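Local coordinates for protein branched-chain amino acid aminotransferase (Thermoproteus uzoniensis, PDB 5CE8) that probably transfers the amino group of leucine, isoleucine or valine to 2-oxoglutarate, using pyridoxal 5'-phosphate as cofactor, at residues W149-V152 with P158-A161. Residues are numbered along the deposited sequence; the frame is centred on the assembly and turned at random.
Sequences WRRV and PVMA
Val-152 and Val-159 bring the two segments of one loop together, their CA atoms 7.2 Å apart. Residues 149-152 run extended, whereas 158-161 fold into a type I beta turn closed by the hydrogen bond from Ala-161 N to Pro-158 O, 2.8 Å. The CB of Val-159 points from this turn toward the extended segment, and its CG1 lies 3.3 Å from the carbonyl O of Val-152 and 3.7 Å from Val-152 CG1.

Both segments belong to the long loop joining strand 142-146 to helix 167-179 in this class-IV aminotransferase, and Arg-151 brings that loop into the pyridoxal 5'-phosphate pocket, where it touches the cofactor. The side chain of Arg-151 leaves the backbone with CG anti to N (chi1 -177°) and bends at chi2 (75°), which carries the guanidinium across to the turn. One face of the group rests on Val-159, with CG1 4.0 Å above the plane and over its centre. From the same group NH2 makes a weak, strongly bent bond to Val-159 O, 3.4 Å long with an N-H...O angle of 126°. A water in the guanidinium plane provides a shorter link, accepting from Arg-151 NH2 at 2.8 Å and donating to Val-159 O at 2.6 Å. Farther back along the chain, NE is hydrogen-bonded to Gly-218 O, which with the water at NH2 limits the rotation of the flat group. At the turn, Glu-247 of a third subunit accepts a hydrogen bond from Met-160 N and also packs against Pro-158 and Val-159; Val-152 meets its counterpart Val-152 of a second subunit.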
loop_
_atom_site.group_PDB
_atom_site.type_symbol
_atom_site.label_atom_id
_atom_site.label_comp_id
_atom_site.label_asym_id
_atom_site.label_seq_id
_atom_site.Cartn_x
_atom_site.Cartn_y
_atom_site.Cartn_z
ATOM N N TRP A 149 0.811 7.610 -14.101
ATOM C CA TRP A 149 1.865 7.876 -13.178
ATOM C C TRP A 149 1.418 8.472 -11.872
ATOM O O TRP A 149 0.773 9.453 -11.840
ATOM C CB TRP A 149 2.884 8.868 -13.833
ATOM C CG TRP A 149 3.543 8.246 -15.034
ATOM C CD1 TRP A 149 3.193 8.458 -16.308
ATOM C CD2 TRP A 149 4.624 7.331 -15.053
ATOM N NE1 TRP A 149 3.963 7.725 -17.110
ATOM C CE2 TRP A 149 4.799 6.954 -16.346
ATOM C CE3 TRP A 149 5.341 6.676 -14.086
ATOM C CZ2 TRP A 149 5.786 5.985 -16.743
ATOM C CZ3 TRP A 149 6.294 5.739 -14.442
ATOM C CH2 TRP A 149 6.496 5.398 -15.777
ATOM N N ARG A 150 1.772 7.864 -10.767
ATOM C CA ARG A 150 1.499 8.453 -9.491
ATOM C C ARG A 150 2.613 9.407 -9.086
ATOM O O ARG A 150 3.748 9.189 -9.473
ATOM C CB ARG A 150 1.373 7.365 -8.430
ATOM C CG ARG A 150 0.315 6.329 -8.732
ATOM C CD ARG A 150 -1.097 6.968 -8.734
ATOM N NE ARG A 150 -2.224 6.017 -8.766
ATOM C CZ ARG A 150 -3.060 5.788 -9.812
ATOM N NH1 ARG A 150 -2.927 6.377 -11.008
ATOM N NH2 ARG A 150 -4.093 4.926 -9.655
ATOM N N ARG A 151 2.259 10.437 -8.325
ATOM C CA ARG A 151 3.244 11.314 -7.692
ATOM C C ARG A 151 4.267 10.543 -6.848
ATOM O O ARG A 151 3.928 9.679 -6.045
ATOM C CB ARG A 151 2.528 12.363 -6.823
ATOM C CG ARG A 151 3.332 13.417 -6.130
ATOM C CD ARG A 151 3.919 14.602 -6.953
ATOM N NE ARG A 151 4.334 15.610 -5.967
ATOM C CZ ARG A 151 5.441 16.388 -5.988
ATOM N NH1 ARG A 151 6.257 16.413 -7.019
ATOM N NH2 ARG A 151 5.698 17.200 -4.950
ATOM N N VAL A 152 5.506 10.927 -6.948
ATOM C CA VAL A 152 6.546 10.178 -6.284
ATOM C C VAL A 152 6.219 10.394 -4.762
ATOM O O VAL A 152 5.745 11.492 -4.378
ATOM C CB VAL A 152 7.991 10.553 -6.763
ATOM C CG1 VAL A 152 8.384 11.945 -6.571
ATOM C CG2 VAL A 152 9.014 9.726 -6.036
ATOM N N PRO A 158 12.003 13.462 -1.108
ATOM C CA PRO A 158 11.427 14.497 -0.240
ATOM C C PRO A 158 10.710 15.512 -1.050
ATOM O O PRO A 158 11.220 16.599 -1.328
ATOM C CB PRO A 158 12.640 15.052 0.565
ATOM C CG PRO A 158 13.782 14.615 -0.137
ATOM C CD PRO A 158 13.455 13.467 -1.027
ATOM N N VAL A 159 9.486 15.107 -1.445
ATOM C CA VAL A 159 8.670 15.808 -2.358
ATOM C C VAL A 159 8.392 17.262 -2.061
ATOM O O VAL A 159 8.261 18.072 -2.968
ATOM C CB VAL A 159 7.380 15.106 -2.645
ATOM C CG1 VAL A 159 7.739 14.014 -3.598
ATOM C CG2 VAL A 159 6.703 14.588 -1.384
ATOM N N MET A 160 8.432 17.628 -0.793
ATOM C CA MET A 160 8.218 19.043 -0.409
ATOM C C MET A 160 9.405 19.882 -0.853
ATOM O O MET A 160 9.322 21.043 -0.806
ATOM C CB MET A 160 8.046 19.140 1.095
ATOM C CG MET A 160 6.789 18.352 1.522
ATOM S SD MET A 160 5.937 18.647 3.083
ATOM C CE MET A 160 6.336 20.363 3.310
ATOM N N ALA A 161 10.528 19.282 -1.139
ATOM C CA ALA A 161 11.644 20.055 -1.638
ATOM C C ALA A 161 11.456 20.199 -3.129
ATOM O O ALA A 161 11.114 19.215 -3.779
ATOM C CB ALA A 161 12.888 19.343 -1.367
HETATM O O HOH W 1 8.252 18.165 -5.589
#